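Local coordinates for protein AT-less polyketide synthase (Streptomyces platensis subsp. rosaceus, PDB 4TKT) that probably catalyses decarboxylative condensation of acyl chains as a ketosynthase domain of the AT-less type I polyketide synthase that builds isomigrastatin, at residues L479-L493 / V515-A529. Residues are numbered along the deposited sequence; the frame is centred on the assembly and turned at random.
Sequences LRDALRKERWSSADL and VSTLPALVDALDACA. With SO4 (sulfate ion), chain D.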
ATOM      1  N   LEU A 479      -7.813 -16.469   9.513  1.00 38.56           N
ATOM      2  CA  LEU A 479      -8.350 -17.056   8.292  1.00 38.63           C
ATOM      3  C   LEU A 479      -9.779 -17.528   8.524  1.00 46.58           C
ATOM      4  O   LEU A 479     -10.640 -17.401   7.652  1.00 47.62           O
ATOM      5  CB  LEU A 479      -7.477 -18.218   7.817  1.00 38.10           C
ATOM      6  CG  LEU A 479      -7.958 -18.955   6.566  1.00 38.23           C
ATOM      7  CD1 LEU A 479      -8.079 -17.998   5.395  1.00 38.14           C
ATOM      8  CD2 LEU A 479      -7.025 -20.104   6.223  1.00 37.76           C
ATOM      9  N   ARG A 480     -10.019 -18.076   9.709  1.00 39.93           N
ATOM     10  CA  ARG A 480     -11.355 -18.505  10.102  1.00 48.19           C
ATOM     11  C   ARG A 480     -12.322 -17.330  10.101  1.00 49.87           C
ATOM     12  O   ARG A 480     -13.448 -17.441   9.619  1.00 42.27           O
ATOM     13  CB  ARG A 480     -11.320 -19.155  11.485  1.00 41.17           C
ATOM     14  CG  ARG A 480     -12.681 -19.371  12.112  1.00 42.25           C
ATOM     15  CD  ARG A 480     -12.561 -19.397  13.623  1.00 49.50           C
ATOM     16  NE  ARG A 480     -12.028 -18.136  14.130  1.00 54.05           N
ATOM     17  CZ  ARG A 480     -11.518 -17.973  15.346  1.00 56.01           C
ATOM     18  NH1 ARG A 480     -11.461 -18.997  16.186  1.00 42.84           N
ATOM     19  NH2 ARG A 480     -11.058 -16.787  15.721  1.00 42.51           N
ATOM     20  N   ASP A 481     -11.869 -16.201  10.639  1.00 47.06           N
ATOM     21  CA  ASP A 481     -12.701 -15.007  10.718  1.00 47.77           C
ATOM     22  C   ASP A 481     -12.982 -14.441   9.333  1.00 47.98           C
ATOM     23  O   ASP A 481     -14.064 -13.910   9.075  1.00 48.12           O
ATOM     24  CB  ASP A 481     -12.038 -13.946  11.598  1.00 50.08           C
ATOM     25  CG  ASP A 481     -11.921 -14.380  13.048  1.00 58.01           C
ATOM     26  OD1 ASP A 481     -12.646 -15.314  13.454  1.00 59.21           O
ATOM     27  OD2 ASP A 481     -11.106 -13.780  13.780  1.00 60.96           O
ATOM     28  N   ALA A 482     -12.006 -14.561   8.441  1.00 41.04           N
ATOM     29  CA  ALA A 482     -12.166 -14.079   7.077  1.00 40.94           C
ATOM     30  C   ALA A 482     -13.170 -14.927   6.302  1.00 50.43           C
ATOM     31  O   ALA A 482     -14.006 -14.397   5.572  1.00 50.69           O
ATOM     32  CB  ALA A 482     -10.828 -14.061   6.362  1.00 39.88           C
ATOM     33  N   LEU A 483     -13.095 -16.243   6.467  1.00 41.53           N
ATOM     34  CA  LEU A 483     -13.928 -17.151   5.685  1.00 48.69           C
ATOM     35  C   LEU A 483     -15.354 -17.244   6.219  1.00 46.20           C
ATOM     36  O   LEU A 483     -16.171 -17.997   5.691  1.00 57.11           O
ATOM     37  CB  LEU A 483     -13.297 -18.542   5.635  1.00 41.62           C
ATOM     38  CG  LEU A 483     -11.961 -18.600   4.891  1.00 44.84           C
ATOM     39  CD1 LEU A 483     -11.455 -20.032   4.788  1.00 40.31           C
ATOM     40  CD2 LEU A 483     -12.091 -17.969   3.515  1.00 40.65           C
ATOM     41  N   ARG A 484     -15.650 -16.478   7.261  1.00 46.51           N
ATOM     42  CA  ARG A 484     -17.009 -16.397   7.777  1.00 49.58           C
ATOM     43  C   ARG A 484     -17.777 -15.253   7.117  1.00 55.04           C
ATOM     44  O   ARG A 484     -18.997 -15.157   7.256  1.00 61.34           O
ATOM     45  CB  ARG A 484     -17.001 -16.221   9.295  1.00 45.15           C
ATOM     46  CG  ARG A 484     -16.697 -17.495  10.064  1.00 51.82           C
ATOM     47  CD  ARG A 484     -16.617 -17.231  11.560  1.00 62.20           C
ATOM     48  NE  ARG A 484     -16.539 -18.471  12.329  1.00 72.06           N
ATOM     49  CZ  ARG A 484     -16.222 -18.531  13.619  1.00 76.96           C
ATOM     50  NH1 ARG A 484     -15.944 -17.420  14.288  1.00 80.20           N
ATOM     51  NH2 ARG A 484     -16.176 -19.704  14.238  1.00 74.45           N
ATOM     52  N   LYS A 485     -17.059 -14.391   6.398  1.00 48.66           N
ATOM     53  CA  LYS A 485     -17.681 -13.254   5.724  1.00 52.84           C
ATOM     54  C   LYS A 485     -18.620 -13.724   4.617  1.00 56.28           C
ATOM     55  O   LYS A 485     -18.530 -14.861   4.158  1.00 53.38           O
ATOM     56  CB  LYS A 485     -16.621 -12.312   5.149  1.00 57.31           C
ATOM     57  CG  LYS A 485     -15.707 -11.681   6.189  1.00 63.34           C
ATOM     58  CD  LYS A 485     -14.863 -10.574   5.572  1.00 72.06           C
ATOM     59  CE  LYS A 485     -13.699 -10.192   6.472  1.00 75.60           C
ATOM     60  NZ  LYS A 485     -14.149  -9.799   7.836  1.00 77.27           N
ATOM     61  N   GLU A 486     -19.510 -12.834   4.187  1.00 61.71           N
ATOM     62  CA  GLU A 486     -20.591 -13.194   3.273  1.00 64.13           C
ATOM     63  C   GLU A 486     -20.108 -13.612   1.886  1.00 62.51           C
ATOM     64  O   GLU A 486     -20.786 -14.372   1.195  1.00 65.24           O
ATOM     65  CB  GLU A 486     -21.574 -12.028   3.140  1.00 63.33           C
ATOM     66  N   ARG A 487     -18.942 -13.124   1.479  1.00 57.59           N
ATOM     67  CA  ARG A 487     -18.458 -13.364   0.123  1.00 56.70           C
ATOM     68  C   ARG A 487     -18.001 -14.803  -0.110  1.00 58.89           C
ATOM     69  O   ARG A 487     -17.927 -15.256  -1.252  1.00 60.77           O
ATOM     70  CB  ARG A 487     -17.309 -12.409  -0.209  1.00 56.54           C
ATOM     71  CG  ARG A 487     -16.063 -12.617   0.634  1.00 58.61           C
ATOM     72  CD  ARG A 487     -14.823 -12.118  -0.095  1.00 64.11           C
ATOM     73  NE  ARG A 487     -14.539 -12.908  -1.291  1.00 70.05           N
ATOM     74  CZ  ARG A 487     -13.519 -12.685  -2.115  1.00 70.86           C
ATOM     75  NH1 ARG A 487     -12.676 -11.687  -1.877  1.00 77.14           N
ATOM     76  NH2 ARG A 487     -13.341 -13.460  -3.178  1.00 61.49           N
ATOM     77  N   TRP A 488     -17.697 -15.522   0.966  1.00 57.58           N
ATOM     78  CA  TRP A 488     -17.110 -16.852   0.837  1.00 53.50           C
ATOM     79  C   TRP A 488     -18.141 -17.974   0.850  1.00 53.70           C
ATOM     80  O   TRP A 488     -19.085 -17.967   1.642  1.00 46.60           O
ATOM     81  CB  TRP A 488     -16.084 -17.093   1.944  1.00 43.84           C
ATOM     82  CG  TRP A 488     -14.904 -16.179   1.872  1.00 51.55           C
ATOM     83  CD1 TRP A 488     -14.574 -15.199   2.758  1.00 52.76           C
ATOM     84  CD2 TRP A 488     -13.901 -16.150   0.849  1.00 50.41           C
ATOM     85  NE1 TRP A 488     -13.423 -14.565   2.357  1.00 53.28           N
ATOM     86  CE2 TRP A 488     -12.992 -15.130   1.186  1.00 49.88           C
ATOM     87  CE3 TRP A 488     -13.684 -16.890  -0.317  1.00 49.84           C
ATOM     88  CZ2 TRP A 488     -11.881 -14.830   0.399  1.00 47.88           C
ATOM     89  CZ3 TRP A 488     -12.581 -16.589  -1.097  1.00 41.27           C
ATOM     90  CH2 TRP A 488     -11.695 -15.571  -0.736  1.00 43.84           C
ATOM     91  N   SER A 489     -17.940 -18.939  -0.042  1.00 51.80           N
ATOM     92  CA  SER A 489     -18.753 -20.146  -0.095  1.00 52.20           C
ATOM     93  C   SER A 489     -17.858 -21.345  -0.390  1.00 49.79           C
ATOM     94  O   SER A 489     -16.657 -21.186  -0.610  1.00 44.73           O
ATOM     95  CB  SER A 489     -19.844 -20.024  -1.157  1.00 55.46           C
ATOM     96  OG  SER A 489     -19.275 -19.875  -2.447  1.00 59.14           O
ATOM     97  N   SER A 490     -18.446 -22.538  -0.401  1.00 52.36           N
ATOM     98  CA  SER A 490     -17.694 -23.767  -0.645  1.00 51.78           C
ATOM     99  C   SER A 490     -17.077 -23.791  -2.037  1.00 45.53           C
ATOM    100  O   SER A 490     -16.070 -24.459  -2.270  1.00 44.79           O
ATOM    101  CB  SER A 490     -18.593 -24.992  -0.458  1.00 48.96           C
ATOM    102  OG  SER A 490     -19.027 -25.112   0.885  1.00 47.79           O
ATOM    103  N   ALA A 491     -17.683 -23.053  -2.960  1.00 46.25           N
ATOM    104  CA  ALA A 491     -17.207 -23.005  -4.335  1.00 52.85           C
ATOM    105  C   ALA A 491     -15.863 -22.287  -4.438  1.00 52.25           C
ATOM    106  O   ALA A 491     -15.182 -22.369  -5.460  1.00 54.00           O
ATOM    107  CB  ALA A 491     -18.236 -22.329  -5.225  1.00 47.38           C
ATOM    108  N   ASP A 492     -15.482 -21.590  -3.371  1.00 44.36           N
ATOM    109  CA  ASP A 492     -14.226 -20.850  -3.351  1.00 45.34           C
ATOM    110  C   ASP A 492     -13.052 -21.718  -2.899  1.00 43.99           C
ATOM    111  O   ASP A 492     -11.897 -21.313  -3.017  1.00 47.33           O
ATOM    112  CB  ASP A 492     -14.347 -19.627  -2.438  1.00 50.00           C
ATOM    113  CG  ASP A 492     -15.439 -18.669  -2.882  1.00 58.80           C
ATOM    114  OD1 ASP A 492     -15.601 -18.472  -4.103  1.00 63.84           O
ATOM    115  OD2 ASP A 492     -16.136 -18.113  -2.008  1.00 60.45           O
ATOM    116  N   LEU A 493     -13.351 -22.910  -2.389  1.00 46.38           N
ATOM    117  CA  LEU A 493     -12.324 -23.785  -1.813  1.00 44.96           C
ATOM    118  C   LEU A 493     -11.149 -24.139  -2.739  1.00 44.39           C
ATOM    119  O   LEU A 493     -10.012 -24.197  -2.274  1.00 46.92           O
ATOM    120  CB  LEU A 493     -12.964 -25.079  -1.300  1.00 45.60           C
ATOM    121  CG  LEU A 493     -13.622 -24.991   0.077  1.00 49.60           C
ATOM    122  CD1 LEU A 493     -14.035 -26.366   0.554  1.00 60.33           C
ATOM    123  CD2 LEU A 493     -12.686 -24.346   1.075  1.00 42.64           C
ATOM    124  N   VAL A 515     -10.493 -30.767   3.102  1.00 51.17           N
ATOM    125  CA  VAL A 515     -11.913 -30.451   3.235  1.00 50.77           C
ATOM    126  C   VAL A 515     -12.592 -30.349   1.872  1.00 49.71           C
ATOM    127  O   VAL A 515     -11.927 -30.196   0.849  1.00 51.99           O
ATOM    128  CB  VAL A 515     -12.132 -29.128   4.001  1.00 43.87           C
ATOM    129  CG1 VAL A 515     -11.786 -29.293   5.471  1.00 43.26           C
ATOM    130  CG2 VAL A 515     -11.314 -28.010   3.380  1.00 41.25           C
ATOM    131  N   SER A 516     -13.918 -30.433   1.866  1.00 48.46           N
ATOM    132  CA  SER A 516     -14.682 -30.297   0.631  1.00 45.66           C
ATOM    133  C   SER A 516     -15.778 -29.243   0.769  1.00 51.09           C
ATOM    134  O   SER A 516     -16.347 -28.796  -0.227  1.00 56.75           O
ATOM    135  CB  SER A 516     -15.289 -31.642   0.220  1.00 46.29           C
ATOM    136  OG  SER A 516     -16.169 -32.138   1.212  1.00 51.08           O
ATOM    137  N   THR A 517     -16.068 -28.844   2.005  1.00 52.09           N
ATOM    138  CA  THR A 517     -17.044 -27.786   2.257  1.00 51.20           C
ATOM    139  C   THR A 517     -16.449 -26.690   3.132  1.00 49.14           C
ATOM    140  O   THR A 517     -15.596 -26.954   3.980  1.00 43.59           O
ATOM    141  CB  THR A 517     -18.317 -28.321   2.944  1.00 51.51           C
ATOM    142  OG1 THR A 517     -18.033 -28.619   4.316  1.00 49.23           O
ATOM    143  CG2 THR A 517     -18.833 -29.569   2.239  1.00 46.52           C
ATOM    144  N   LEU A 518     -16.908 -25.461   2.923  1.00 50.10           N
ATOM    145  CA  LEU A 518     -16.417 -24.315   3.683  1.00 47.11           C
ATOM    146  C   LEU A 518     -16.722 -24.378   5.189  1.00 43.65           C
ATOM    147  O   LEU A 518     -15.856 -24.041   5.994  1.00 51.43           O
ATOM    148  CB  LEU A 518     -16.979 -23.016   3.102  1.00 47.74           C
ATOM    149  CG  LEU A 518     -16.397 -21.738   3.712  1.00 45.11           C
ATOM    150  CD1 LEU A 518     -14.902 -21.658   3.452  1.00 42.35           C
ATOM    151  CD2 LEU A 518     -17.109 -20.509   3.175  1.00 44.05           C
ATOM    152  N   PRO A 519     -17.947 -24.790   5.581  1.00 46.70           N
ATOM    153  CA  PRO A 519     -18.182 -24.869   7.028  1.00 44.19           C
ATOM    154  C   PRO A 519     -17.278 -25.877   7.732  1.00 45.63           C
ATOM    155  O   PRO A 519     -16.988 -25.709   8.917  1.00 43.98           O
ATOM    156  CB  PRO A 519     -19.648 -25.304   7.120  1.00 46.76           C
ATOM    157  CG  PRO A 519     -20.255 -24.832   5.857  1.00 46.54           C
ATOM    158  CD  PRO A 519     -19.190 -25.028   4.825  1.00 48.25           C
ATOM    159  N   ALA A 520     -16.845 -26.908   7.013  1.00 48.35           N
ATOM    160  CA  ALA A 520     -15.929 -27.896   7.571  1.00 43.06           C
ATOM    161  C   ALA A 520     -14.544 -27.289   7.758  1.00 51.29           C
ATOM    162  O   ALA A 520     -13.873 -27.550   8.757  1.00 50.57           O
ATOM    163  CB  ALA A 520     -15.853 -29.121   6.678  1.00 43.80           C
ATOM    164  N   LEU A 521     -14.122 -26.479   6.792  1.00 49.00           N
ATOM    165  CA  LEU A 521     -12.833 -25.805   6.868  1.00 47.76           C
ATOM    166  C   LEU A 521     -12.800 -24.828   8.039  1.00 39.73           C
ATOM    167  O   LEU A 521     -11.818 -24.767   8.775  1.00 40.90           O
ATOM    168  CB  LEU A 521     -12.524 -25.076   5.560  1.00 47.53           C
ATOM    169  CG  LEU A 521     -11.230 -24.256   5.537  1.00 45.31           C
ATOM    170  CD1 LEU A 521     -10.032 -25.109   5.920  1.00 46.80           C
ATOM    171  CD2 LEU A 521     -11.021 -23.628   4.172  1.00 39.85           C
ATOM    172  N   VAL A 522     -13.884 -24.074   8.207  1.00 43.90           N
ATOM    173  CA  VAL A 522     -14.007 -23.138   9.319  1.00 46.32           C
ATOM    174  C   VAL A 522     -13.896 -23.866  10.659  1.00 49.36           C
ATOM    175  O   VAL A 522     -13.230 -23.388  11.578  1.00 52.44           O
ATOM    176  CB  VAL A 522     -15.341 -22.363   9.257  1.00 44.96           C
ATOM    177  CG1 VAL A 522     -15.509 -21.478  10.486  1.00 40.16           C
ATOM    178  CG2 VAL A 522     -15.408 -21.529   7.991  1.00 40.78           C
ATOM    179  N   ASP A 523     -14.537 -25.026  10.761  1.00 49.77           N
ATOM    180  CA  ASP A 523     -14.474 -25.830  11.979  1.00 50.79           C
ATOM    181  C   ASP A 523     -13.052 -26.279  12.282  1.00 41.17           C
ATOM    182  O   ASP A 523     -12.616 -26.247  13.431  1.00 39.30           O
ATOM    183  CB  ASP A 523     -15.383 -27.057  11.875  1.00 64.49           C
ATOM    184  CG  ASP A 523     -16.852 -26.707  11.975  1.00 75.84           C
ATOM    185  OD1 ASP A 523     -17.168 -25.537  12.283  1.00 78.31           O
ATOM    186  OD2 ASP A 523     -17.690 -27.609  11.760  1.00 81.01           O
ATOM    187  N   ALA A 524     -12.336 -26.705  11.246  1.00 39.11           N
ATOM    188  CA  ALA A 524     -10.963 -27.166  11.409  1.00 38.42           C
ATOM    189  C   ALA A 524     -10.055 -26.018  11.833  1.00 42.08           C
ATOM    190  O   ALA A 524      -9.206 -26.180  12.710  1.00 44.26           O
ATOM    191  CB  ALA A 524     -10.460 -27.800  10.124  1.00 45.78           C
ATOM    192  N   LEU A 525     -10.245 -24.860  11.208  1.00 37.32           N
ATOM    193  CA  LEU A 525      -9.468 -23.667  11.531  1.00 36.48           C
ATOM    194  C   LEU A 525      -9.724 -23.211  12.960  1.00 43.13           C
ATOM    195  O   LEU A 525      -8.797 -22.829  13.673  1.00 45.36           O
ATOM    196  CB  LEU A 525      -9.792 -22.537  10.554  1.00 36.54           C
ATOM    197  CG  LEU A 525      -9.309 -22.773   9.124  1.00 42.83           C
ATOM    198  CD1 LEU A 525      -9.853 -21.714   8.177  1.00 36.97           C
ATOM    199  CD2 LEU A 525      -7.788 -22.814   9.081  1.00 35.91           C
ATOM    200  N   ASP A 526     -10.986 -23.257  13.374  1.00 42.07           N
ATOM    201  CA  ASP A 526     -11.358 -22.874  14.728  1.00 45.33           C
ATOM    202  C   ASP A 526     -10.719 -23.813  15.746  1.00 43.94           C
ATOM    203  O   ASP A 526     -10.251 -23.378  16.798  1.00 46.61           O
ATOM    204  CB  ASP A 526     -12.878 -22.874  14.891  1.00 49.99           C
ATOM    205  CG  ASP A 526     -13.330 -22.140  16.140  1.00 57.56           C
ATOM    206  OD1 ASP A 526     -12.689 -21.131  16.502  1.00 57.78           O
ATOM    207  OD2 ASP A 526     -14.326 -22.568  16.758  1.00 62.73           O
ATOM    208  N   ALA A 527     -10.698 -25.101  15.421  1.00 43.56           N
ATOM    209  CA  ALA A 527     -10.114 -26.106  16.300  1.00 42.77           C
ATOM    210  C   ALA A 527      -8.620 -25.868  16.479  1.00 45.12           C
ATOM    211  O   ALA A 527      -8.105 -25.910  17.596  1.00 52.22           O
ATOM    212  CB  ALA A 527     -10.368 -27.500  15.754  1.00 41.74           C
ATOM    213  N   CYS A 528      -7.932 -25.617  15.372  1.00 40.13           N
ATOM    214  CA  CYS A 528      -6.505 -25.328  15.407  1.00 41.06           C
ATOM    215  C   CYS A 528      -6.215 -24.023  16.144  1.00 46.10           C
ATOM    216  O   CYS A 528      -5.249 -23.931  16.901  1.00 50.07           O
ATOM    217  CB  CYS A 528      -5.940 -25.257  13.990  1.00 39.46           C
ATOM    218  SG  CYS A 528      -4.211 -24.748  13.919  1.00 54.05           S
ATOM    219  N   ALA A 529      -7.055 -23.019  15.919  1.00 47.46           N
ATOM    220  CA  ALA A 529      -6.889 -21.722  16.565  1.00 41.08           C
ATOM    221  C   ALA A 529      -7.070 -21.826  18.077  1.00 40.67           C
ATOM    222  O   ALA A 529      -6.299 -21.249  18.841  1.00 44.23           O
ATOM    223  CB  ALA A 529      -7.865 -20.712  15.983  1.00 34.58           C
TER
HETATM  224  S   SO4 D4003     -21.906 -23.010   1.705  1.00 98.32           S
HETATM  225  O1  SO4 D4003     -21.394 -24.157   0.960  1.00101.22           O
HETATM  226  O2  SO4 D4003     -21.961 -23.339   3.127  1.00 94.71           O
HETATM  227  O3  SO4 D4003     -21.024 -21.866   1.504  1.00 94.87           O
HETATM  228  O4  SO4 D4003     -23.247 -22.684   1.229  1.00100.76           O
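Arg480 lies across helix 518-530 as a knob in the hole formed by Val522, Leu525, Asp526 and Ala529. Its CB packs on Leu525 CB, its CG meets Val522 CG1 at 3.9 Å, and a bend about CG-CD (chi3 61°) brings the guanidinium round to Asp526. There NH1 forms a salt bridge with OD1, close to the guanidinium plane, while the two flat groups stand 61° apart. On its other flank NE bonds to Asp481 OD1 at 3.0 Å, so one arginine is shared by two carboxylates. A leucine in its place would probably leave Asp481 and Asp526 without the cation that links them. The guanidinium of Arg484 lays one face against Arg480 CD, and its NE reaches Val522 CG1.

Deeper in, Leu483 CD1 meets Leu521 CD2 at 3.7 Å and also touches Leu518 and Leu525. Leu493 and Leu521 lie alongside each other, head to tail, CD2 to CD2 at 3.6 Å, and Leu493 sets CD1 against the Ser516 backbone. Leu518, its CG anti to the backbone N, sends CD2 up to Trp488 CB.

At the start of the helix Ser490 OG accepts an almost straight bond from Leu518 N (3.0 Å, 177°) and donates to sulfate O1 at 2.6 Å; the ion, probably from the crystallisation liquor, is also bound by Ser490 N. Beneath, Leu521 rests on Val462 and Val513 of strands 460-466 and 509-515. The end of helix 469-482 and the loop after it pack along helix 518-530, on one side of a small alpha/beta unit within the RhiE-like KS-MAT linker region.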